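Local structure of pullulanase (Bacillus acidopullulyticus, 2WAN) at residues A[412-417]-A[533-538]; A[515-520]-A[528-533]; A[705-710]-A[848-853]. The protein catalyses the hydrolysis of alpha-1,6-glucosidic linkages in pullulan and probably in branched dextrins derived from starch. One frame throughout, in Å; residues are numbered along the deposited sequence. Where two conformers were deposited one is given.

Contact 1 (A[412-417]-A[533-538]); sequences KATDPA and ELKQLI
Pro416 and Gln536 bring the two backbones closest, with CA atoms 6.6 Å apart, where the irregular segment 412-417 passes beside a turn of helix 529-543. Residues 412-414 have helical backbone angles and close a short bend through the bond from Asp415 N to Lys412 O, after which the chain opens out through Pro416. Lys535 reaches from the helix to this bend. Its CG lies anti to the carbonyl carbon (chi1 -70°), and the extended chain beyond carries NZ across to Thr414 and Asp415. The ammonium NZ donates to Thr414 OG1 at 2.8 Å, the threonine side chain crossing the lysine at about a right angle. It also forms a salt bridge with Asp415, whose OD1 lies 2.9 Å from Lys535 NZ, the nitrogen almost in line with the CG-OD1 bond. Helix 529-543 connects strands 485-488 and 547-552 of the (beta/alpha)8 barrel, and helix 597-614, which lies between strands 547-552 and 618-621, supplies Glu613 as a third partner of NZ. Two carboxylates around one ammonium would probably stabilise its positive charge. Thr414 OG1 is itself fixed by a bond to Leu411 O. Nearer the helix backbone, Pro416 CD packs 3.8 Å from Lys535 CB, its ring crossing the aliphatic chain. The same ring also meets Gln536, with Pro416 CB 3.7 Å from Gln536 CG and the two side chains running antiparallel alongside each other.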
loop_
_atom_site.group_PDB
_atom_site.type_symbol
_atom_site.label_atom_id
_atom_site.label_comp_id
_atom_site.label_asym_id
_atom_site.label_seq_id
_atom_site.Cartn_x
_atom_site.Cartn_y
_atom_site.Cartn_z
ATOM N N LYS A 412 8.201 -27.432 11.343
ATOM C CA LYS A 412 8.021 -28.691 10.603
ATOM C C LYS A 412 6.827 -29.496 11.109
ATOM O O LYS A 412 6.018 -29.995 10.322
ATOM C CB LYS A 412 9.289 -29.556 10.689
ATOM C CG LYS A 412 10.482 -29.020 9.927
ATOM C CD LYS A 412 10.103 -28.511 8.555
ATOM C CE LYS A 412 9.926 -27.003 8.585
ATOM N NZ LYS A 412 9.773 -26.446 7.224
ATOM N N ALA A 413 6.712 -29.609 12.433
ATOM C CA ALA A 413 5.658 -30.376 13.077
ATOM C C ALA A 413 4.278 -29.782 12.820
ATOM O O ALA A 413 3.274 -30.472 12.971
ATOM C CB ALA A 413 5.914 -30.485 14.574
ATOM N N THR A 414 4.235 -28.500 12.444
ATOM C CA THR A 414 2.934 -27.858 12.126
ATOM C C THR A 414 2.404 -28.176 10.731
ATOM O O THR A 414 1.242 -27.877 10.434
ATOM C CB THR A 414 2.969 -26.311 12.297
ATOM O OG1 THR A 414 3.738 -25.713 11.243
ATOM C CG2 THR A 414 3.619 -25.939 13.625
ATOM N N ASP A 415 3.243 -28.737 9.853
ATOM C CA ASP A 415 2.806 -28.992 8.485
ATOM C C ASP A 415 1.720 -30.054 8.486
ATOM O O ASP A 415 1.860 -31.095 9.150
ATOM C CB ASP A 415 3.969 -29.502 7.619
ATOM C CG ASP A 415 5.019 -28.455 7.325
ATOM O OD1 ASP A 415 4.814 -27.247 7.549
ATOM O OD2 ASP A 415 6.099 -28.866 6.836
ATOM N N PRO A 416 0.620 -29.818 7.737
ATOM C CA PRO A 416 -0.366 -30.879 7.644
ATOM C C PRO A 416 0.130 -32.021 6.756
ATOM O O PRO A 416 1.095 -31.852 6.006
ATOM C CB PRO A 416 -1.572 -30.185 6.993
ATOM C CG PRO A 416 -0.942 -29.152 6.087
ATOM C CD PRO A 416 0.241 -28.631 6.936
ATOM N N ALA A 417 -0.510 -33.184 6.859
ATOM C CA ALA A 417 -0.180 -34.326 6.001
ATOM C C ALA A 417 -0.354 -33.926 4.540
ATOM O O ALA A 417 -1.305 -33.205 4.192
ATOM C CB ALA A 417 -1.064 -35.537 6.352
ATOM N N GLU A 533 -3.946 -24.998 10.549
ATOM C CA GLU A 533 -5.252 -24.807 9.925
ATOM C C GLU A 533 -5.222 -23.837 8.765
ATOM O O GLU A 533 -5.909 -24.062 7.782
ATOM C CB GLU A 533 -6.331 -24.436 10.954
ATOM C CG GLU A 533 -6.605 -25.651 11.896
ATOM C CD GLU A 533 -7.420 -25.315 13.128
ATOM O OE1 GLU A 533 -7.988 -24.210 13.194
ATOM O OE2 GLU A 533 -7.497 -26.170 14.055
ATOM N N LEU A 534 -4.411 -22.786 8.863
ATOM C CA LEU A 534 -4.268 -21.870 7.732
ATOM C C LEU A 534 -3.534 -22.557 6.590
ATOM O O LEU A 534 -3.899 -22.395 5.421
ATOM C CB LEU A 534 -3.588 -20.563 8.155
ATOM C CG LEU A 534 -3.320 -19.516 7.046
ATOM C CD1 LEU A 534 -4.584 -19.168 6.214
ATOM C CD2 LEU A 534 -2.690 -18.248 7.608
ATOM N N LYS A 535 -2.516 -23.348 6.927
ATOM C CA LYS A 535 -1.864 -24.144 5.880
ATOM C C LYS A 535 -2.867 -25.079 5.211
ATOM O O LYS A 535 -2.797 -25.271 4.001
ATOM C CB LYS A 535 -0.664 -24.945 6.429
ATOM C CG LYS A 535 0.517 -24.083 6.816
ATOM C CD LYS A 535 1.643 -24.927 7.460
ATOM C CE LYS A 535 2.848 -24.030 7.743
ATOM N NZ LYS A 535 3.871 -24.742 8.586
ATOM N N GLN A 536 -3.793 -25.667 5.989
ATOM C CA GLN A 536 -4.797 -26.564 5.409
ATOM C C GLN A 536 -5.731 -25.814 4.477
ATOM O O GLN A 536 -6.113 -26.346 3.444
ATOM C CB GLN A 536 -5.584 -27.299 6.502
ATOM C CG GLN A 536 -4.715 -28.329 7.215
ATOM C CD GLN A 536 -5.421 -28.965 8.403
ATOM O OE1 GLN A 536 -5.606 -28.340 9.444
ATOM N NE2 GLN A 536 -5.794 -30.223 8.253
ATOM N N LEU A 537 -6.090 -24.579 4.840
ATOM C CA LEU A 537 -6.887 -23.727 3.924
ATOM C C LEU A 537 -6.164 -23.561 2.571
ATOM O O LEU A 537 -6.745 -23.779 1.494
ATOM C CB LEU A 537 -7.172 -22.357 4.552
ATOM C CG LEU A 537 -7.918 -21.290 3.719
ATOM C CD1 LEU A 537 -8.554 -20.250 4.646
ATOM C CD2 LEU A 537 -7.005 -20.543 2.733
ATOM N N ILE A 538 -4.902 -23.158 2.646
ATOM C CA ILE A 538 -4.077 -22.925 1.452
ATOM C C ILE A 538 -3.903 -24.220 0.650
ATOM O O ILE A 538 -4.068 -24.227 -0.572
ATOM C CB ILE A 538 -2.728 -22.303 1.867
ATOM C CG1 ILE A 538 -2.972 -20.914 2.464
ATOM C CG2 ILE A 538 -1.713 -22.253 0.677
ATOM C CD1 ILE A 538 -1.802 -20.416 3.334
#

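Contact 2 (A[515-520]-A[528-533]); sequences NVPEGA and TARITE
Arg530 NH1 is gripped by Pro517 O and by two carboxylates, those of Glu493 and Glu499, which form salt bridges with it. The bond from Arg530 NH1 to Pro517 O is 3.1 Å long, with an N-H...O angle of 154°. The oxygen lies near the guanidinium edge, 17° out of its plane, and receives the donor nearly along its C=O axis. The arginine chain bends at its CG-CD bond (chi3 75°), which places NE; CD comes within 3.2 Å of the same Pro517 O. Arg530 NH2 bonds to Pro525 O, so both terminal nitrogens are held, which probably fixes the rotation of the group. One face of the guanidinium receives Gly519, whose CA stands 3.3 Å above the plane, offset toward the rim. A beta carbon on Gly519 would fall about 2.8 Å from Arg530 NH2, a clash that the glycine avoids. Gly519 N, 3.2 Å from Arg530 NH1, is another donor and not a partner; Glu493 OE1 accepts from Gly519 N and forms a salt bridge with Arg530 NH1. Val516 CG1 adds an apolar contact, 3.8 Å from Arg530 CD. The Pro517 ring lies against the helix backbone, its CB 3.7 Å from Arg530 O, and its CD meets Ile531 CG1 at 4.2 Å; Tyr614 of helix 597-614 touches both residues. The Glu518 side chain starts out away from the helix; its OE2 takes the N-H of Ala520, while its OE1 accepts from Phe494 N. A buried arginine in the first turn of helix 529-543 thus secures the loop that leads into it, within the beta-alpha-beta crossover joining strands 485-488 and 547-552 of the (beta/alpha)8 barrel of alpha-amylase relatives.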
loop_
_atom_site.group_PDB
_atom_site.type_symbol
_atom_site.label_atom_id
_atom_site.label_comp_id
_atom_site.label_asym_id
_atom_site.label_seq_id
_atom_site.Cartn_x
_atom_site.Cartn_y
_atom_site.Cartn_z
ATOM N N ASN A 515 3.692 -11.939 11.759
ATOM C CA ASN A 515 4.141 -13.250 11.278
ATOM C C ASN A 515 3.415 -14.425 11.919
ATOM O O ASN A 515 3.899 -15.565 11.899
ATOM C CB ASN A 515 5.653 -13.342 11.467
ATOM C CG ASN A 515 6.347 -12.251 10.714
ATOM O OD1 ASN A 515 6.207 -12.172 9.487
ATOM N ND2 ASN A 515 7.032 -11.362 11.426
ATOM N N VAL A 516 2.236 -14.127 12.461
ATOM C CA VAL A 516 1.388 -15.100 13.168
ATOM C C VAL A 516 -0.016 -15.069 12.541
ATOM O O VAL A 516 -0.545 -13.991 12.304
ATOM C CB VAL A 516 1.250 -14.747 14.686
ATOM C CG1 VAL A 516 0.325 -15.728 15.421
ATOM C CG2 VAL A 516 2.650 -14.659 15.380
ATOM N N PRO A 517 -0.624 -16.253 12.275
ATOM C CA PRO A 517 -2.007 -16.294 11.797
ATOM C C PRO A 517 -2.989 -15.827 12.859
ATOM O O PRO A 517 -2.813 -16.129 14.048
ATOM C CB PRO A 517 -2.238 -17.790 11.521
ATOM C CG PRO A 517 -0.865 -18.347 11.297
ATOM C CD PRO A 517 -0.040 -17.611 12.320
ATOM N N GLU A 518 -4.020 -15.098 12.432
ATOM C CA GLU A 518 -5.081 -14.685 13.353
ATOM C C GLU A 518 -5.711 -15.870 14.103
ATOM O O GLU A 518 -6.187 -16.830 13.486
ATOM C CB GLU A 518 -6.154 -13.886 12.611
ATOM C CG GLU A 518 -7.366 -13.539 13.502
ATOM C CD GLU A 518 -7.005 -12.705 14.722
ATOM O OE1 GLU A 518 -6.062 -11.891 14.640
ATOM O OE2 GLU A 518 -7.693 -12.836 15.790
ATOM N N GLY A 519 -5.752 -15.768 15.433
ATOM C CA GLY A 519 -6.250 -16.863 16.276
ATOM C C GLY A 519 -7.743 -17.091 16.202
ATOM O O GLY A 519 -8.218 -18.230 16.311
ATOM N N ALA A 520 -8.494 -16.006 16.010
ATOM C CA ALA A 520 -9.968 -16.071 16.019
ATOM C C ALA A 520 -10.504 -17.014 14.931
ATOM O O ALA A 520 -11.571 -17.595 15.093
ATOM C CB ALA A 520 -10.590 -14.657 15.863
ATOM N N THR A 528 -0.110 -24.128 18.110
ATOM C CA THR A 528 0.133 -24.059 16.675
ATOM C C THR A 528 -1.043 -24.481 15.796
ATOM O O THR A 528 -0.868 -24.595 14.586
ATOM C CB THR A 528 1.369 -24.885 16.276
ATOM O OG1 THR A 528 1.144 -26.267 16.613
ATOM C CG2 THR A 528 2.601 -24.374 16.992
ATOM N N ALA A 529 -2.222 -24.728 16.368
ATOM C CA ALA A 529 -3.394 -25.074 15.537
ATOM C C ALA A 529 -3.651 -24.003 14.482
ATOM O O ALA A 529 -4.030 -24.318 13.354
ATOM C CB ALA A 529 -4.642 -25.284 16.376
ATOM N N ARG A 530 -3.449 -22.740 14.845
ATOM C CA ARG A 530 -3.675 -21.642 13.885
ATOM C C ARG A 530 -2.759 -21.748 12.657
ATOM O O ARG A 530 -3.156 -21.368 11.549
ATOM C CB ARG A 530 -3.492 -20.297 14.556
ATOM C CG ARG A 530 -2.082 -20.082 15.116
ATOM C CD ARG A 530 -2.025 -18.736 15.808
ATOM N NE ARG A 530 -2.687 -18.698 17.125
ATOM C CZ ARG A 530 -3.117 -17.583 17.711
ATOM N NH1 ARG A 530 -3.051 -16.395 17.087
ATOM N NH2 ARG A 530 -3.626 -17.653 18.929
ATOM N N ILE A 531 -1.546 -22.272 12.865
ATOM C CA ILE A 531 -0.572 -22.436 11.777
ATOM C C ILE A 531 -1.024 -23.571 10.860
ATOM O O ILE A 531 -1.166 -23.374 9.647
ATOM C CB ILE A 531 0.849 -22.685 12.317
ATOM C CG1 ILE A 531 1.294 -21.502 13.192
ATOM C CG2 ILE A 531 1.841 -22.916 11.148
ATOM C CD1 ILE A 531 2.750 -21.617 13.734
ATOM N N THR A 532 -1.278 -24.749 11.449
ATOM C CA THR A 532 -1.690 -25.914 10.677
ATOM C C THR A 532 -2.985 -25.659 9.900
ATOM O O THR A 532 -3.095 -26.033 8.729
ATOM C CB THR A 532 -1.863 -27.124 11.603
ATOM O OG1 THR A 532 -0.601 -27.363 12.248
ATOM C CG2 THR A 532 -2.284 -28.366 10.795
ATOM N N GLU A 533 -3.946 -24.998 10.549
ATOM C CA GLU A 533 -5.252 -24.807 9.925
ATOM C C GLU A 533 -5.222 -23.837 8.765
ATOM O O GLU A 533 -5.909 -24.062 7.782
ATOM C CB GLU A 533 -6.331 -24.436 10.954
ATOM C CG GLU A 533 -6.605 -25.651 11.896
ATOM C CD GLU A 533 -7.420 -25.315 13.128
ATOM O OE1 GLU A 533 -7.988 -24.210 13.194
ATOM O OE2 GLU A 533 -7.497 -26.170 14.055
#

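Contact 3 (A[705-710]-A[848-853]); sequences NQVDVI and PTNTVA. With SO4 (sulfate ion), chain M.
Val707 and Val852 form the tight part of this contact, lying side by side and pointing opposite ways, with Val707 CG1 3.9 Å from Val852 CG2. The same Val852 methyl also meets Ile710 CG2 at 4.1 Å, so one branch of a strand residue sits against two side chains a helical turn apart. The Val852 rotamer (chi1 172°) leaves CG2 beside the backbone N and sets it against the helix. Helix 707-714 lies in the chain between barrel strands 677-679 and 728-730, and strand 852-856 belongs to the C-terminal all-beta domain, so the contact joins those two parts of the enzyme. Toward the type II turn of Pro848 to Thr851 methyl-on-methyl packing gives way to an end where a water and an ion take part. Val707 CG2 lies 3.8 Å from Asn850 OD1. Water 1 bridges the segments, accepting from Gln706 N at 2.8 Å and donating to Asn850 OD1 at 2.7 Å. A sulfate, probably from the crystallisation liquor, lies beside Val707; its O1 accepts from Asn850 N at 2.7 Å with an N-H...O angle of 151°. Thr851 OG1 donates to Pro848 O across the turn and is also bonded to Ser847 OG. An alanine in place of Val707 would probably open a gap beside Val852 CG2, which would keep Ile710 CG2 as a neighbour, and take away the methyl next to Asn850 OD1. Helix and strand are therefore held by methyl packing, with direct polar pairing absent and the one water-mediated link confined to the turn end.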
loop_
_atom_site.group_PDB
_atom_site.type_symbol
_atom_site.label_atom_id
_atom_site.label_comp_id
_atom_site.label_asym_id
_atom_site.label_seq_id
_atom_site.Cartn_x
_atom_site.Cartn_y
_atom_site.Cartn_z
ATOM N N ASN A 705 -21.904 10.081 -19.548
ATOM C CA ASN A 705 -20.650 10.794 -19.796
ATOM C C ASN A 705 -19.376 9.984 -19.518
ATOM O O ASN A 705 -18.301 10.554 -19.367
ATOM C CB ASN A 705 -20.638 12.101 -19.004
ATOM C CG ASN A 705 -21.770 13.026 -19.407
ATOM O OD1 ASN A 705 -22.029 13.218 -20.595
ATOM N ND2 ASN A 705 -22.478 13.561 -18.424
ATOM N N GLN A 706 -19.502 8.660 -19.503
ATOM C CA GLN A 706 -18.376 7.796 -19.121
ATOM C C GLN A 706 -17.710 6.963 -20.222
ATOM O O GLN A 706 -16.815 6.167 -19.923
ATOM C CB GLN A 706 -18.801 6.850 -17.993
ATOM C CG GLN A 706 -19.401 7.528 -16.775
ATOM C CD GLN A 706 -18.553 8.654 -16.229
ATOM O OE1 GLN A 706 -17.339 8.515 -16.080
ATOM N NE2 GLN A 706 -19.189 9.778 -15.913
ATOM N N VAL A 707 -18.126 7.122 -21.479
ATOM C CA VAL A 707 -17.612 6.266 -22.565
ATOM C C VAL A 707 -16.072 6.285 -22.653
ATOM O O VAL A 707 -15.438 5.232 -22.715
ATOM C CB VAL A 707 -18.251 6.639 -23.939
ATOM C CG1 VAL A 707 -17.496 5.991 -25.104
ATOM C CG2 VAL A 707 -19.713 6.244 -23.955
ATOM N N ASP A 708 -15.466 7.470 -22.633
ATOM C CA ASP A 708 -14.001 7.552 -22.737
ATOM C C ASP A 708 -13.292 6.904 -21.551
ATOM O O ASP A 708 -12.245 6.274 -21.731
ATOM C CB ASP A 708 -13.522 8.999 -22.901
ATOM C CG ASP A 708 -13.899 9.588 -24.250
ATOM O OD1 ASP A 708 -14.047 8.828 -25.233
ATOM O OD2 ASP A 708 -14.047 10.823 -24.318
ATOM N N VAL A 709 -13.844 7.085 -20.353
ATOM C CA VAL A 709 -13.294 6.441 -19.154
ATOM C C VAL A 709 -13.334 4.913 -19.337
ATOM O O VAL A 709 -12.351 4.196 -19.078
ATOM C CB VAL A 709 -14.064 6.873 -17.885
ATOM C CG1 VAL A 709 -13.770 5.956 -16.725
ATOM C CG2 VAL A 709 -13.687 8.310 -17.508
ATOM N N ILE A 710 -14.463 4.416 -19.819
ATOM C CA ILE A 710 -14.611 2.962 -20.024
ATOM C C ILE A 710 -13.664 2.444 -21.102
ATOM O O ILE A 710 -13.057 1.376 -20.948
ATOM C CB ILE A 710 -16.089 2.578 -20.337
ATOM C CG1 ILE A 710 -17.017 2.932 -19.153
ATOM C CG2 ILE A 710 -16.213 1.093 -20.700
ATOM C CD1 ILE A 710 -16.607 2.349 -17.769
ATOM N N PRO A 848 -23.475 3.187 -31.477
ATOM C CA PRO A 848 -24.384 4.275 -31.089
ATOM C C PRO A 848 -23.962 5.028 -29.830
ATOM O O PRO A 848 -23.110 4.563 -29.046
ATOM C CB PRO A 848 -25.718 3.553 -30.861
ATOM C CG PRO A 848 -25.644 2.363 -31.753
ATOM C CD PRO A 848 -24.200 1.914 -31.638
ATOM N N THR A 849 -24.543 6.213 -29.655
ATOM C CA THR A 849 -24.303 7.026 -28.476
ATOM C C THR A 849 -24.408 6.233 -27.178
ATOM O O THR A 849 -25.349 5.458 -26.973
ATOM C CB THR A 849 -25.308 8.189 -28.425
ATOM O OG1 THR A 849 -25.196 8.917 -29.649
ATOM C CG2 THR A 849 -24.988 9.124 -27.252
ATOM N N ASN A 850 -23.421 6.449 -26.310
ATOM C CA ASN A 850 -23.382 5.830 -24.995
ATOM C C ASN A 850 -23.311 4.305 -25.063
ATOM O O ASN A 850 -23.950 3.607 -24.289
ATOM C CB ASN A 850 -24.533 6.281 -24.083
ATOM C CG ASN A 850 -24.213 6.055 -22.628
ATOM O OD1 ASN A 850 -23.068 6.244 -22.212
ATOM N ND2 ASN A 850 -25.193 5.601 -21.853
ATOM N N THR A 851 -22.547 3.796 -26.022
ATOM C CA THR A 851 -22.237 2.358 -26.051
ATOM C C THR A 851 -20.754 2.252 -26.352
ATOM O O THR A 851 -20.157 3.202 -26.860
ATOM C CB THR A 851 -23.041 1.574 -27.138
ATOM O OG1 THR A 851 -22.662 2.038 -28.444
ATOM C CG2 THR A 851 -24.573 1.714 -26.944
ATOM N N VAL A 852 -20.157 1.112 -25.979
ATOM C CA VAL A 852 -18.746 0.835 -26.236
ATOM C C VAL A 852 -18.674 -0.523 -26.925
ATOM O O VAL A 852 -19.185 -1.527 -26.402
ATOM C CB VAL A 852 -17.912 0.813 -24.922
ATOM C CG1 VAL A 852 -16.481 0.328 -25.180
ATOM C CG2 VAL A 852 -17.855 2.201 -24.300
ATOM N N ALA A 853 -18.038 -0.550 -28.097
ATOM C CA ALA A 853 -17.867 -1.789 -28.871
ATOM C C ALA A 853 -16.437 -1.923 -29.328
ATOM O O ALA A 853 -15.853 -0.956 -29.802
ATOM C CB ALA A 853 -18.789 -1.801 -30.085
HETATM S S SO4 M . -20.552 8.688 -26.887
HETATM O O1 SO4 M . -21.015 7.345 -27.234
HETATM O O2 SO4 M . -21.198 9.132 -25.654
HETATM O O3 SO4 M . -19.100 8.682 -26.705
HETATM O O4 SO4 M . -20.885 9.598 -27.982
HETATM O O HOH W 1 -21.529 6.765 -20.030
#

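How the contacts relate
Following the chain from the N terminus, segment 412-417 comes after strand 406-407 of the beta domain preceding the barrel. Contact 1 joins the loop leading out of that domain to barrel helix 529-543, closing a long loop that encloses barrel strands 435-438 and 485-488. Contact 2 opens and closes within that loop, joining 515-520 to the start of the same helix; the two share Glu533. They also touch directly: Thr414 O lies 2.6 Å from Thr532 OG1, a probable hydrogen bond, and Leu534 CD2 packs on Pro517 CB. Contact 3 follows in series, closing a loop from helix 707-714 to strand 852-856, its centre about 49 Å from that of contact 1.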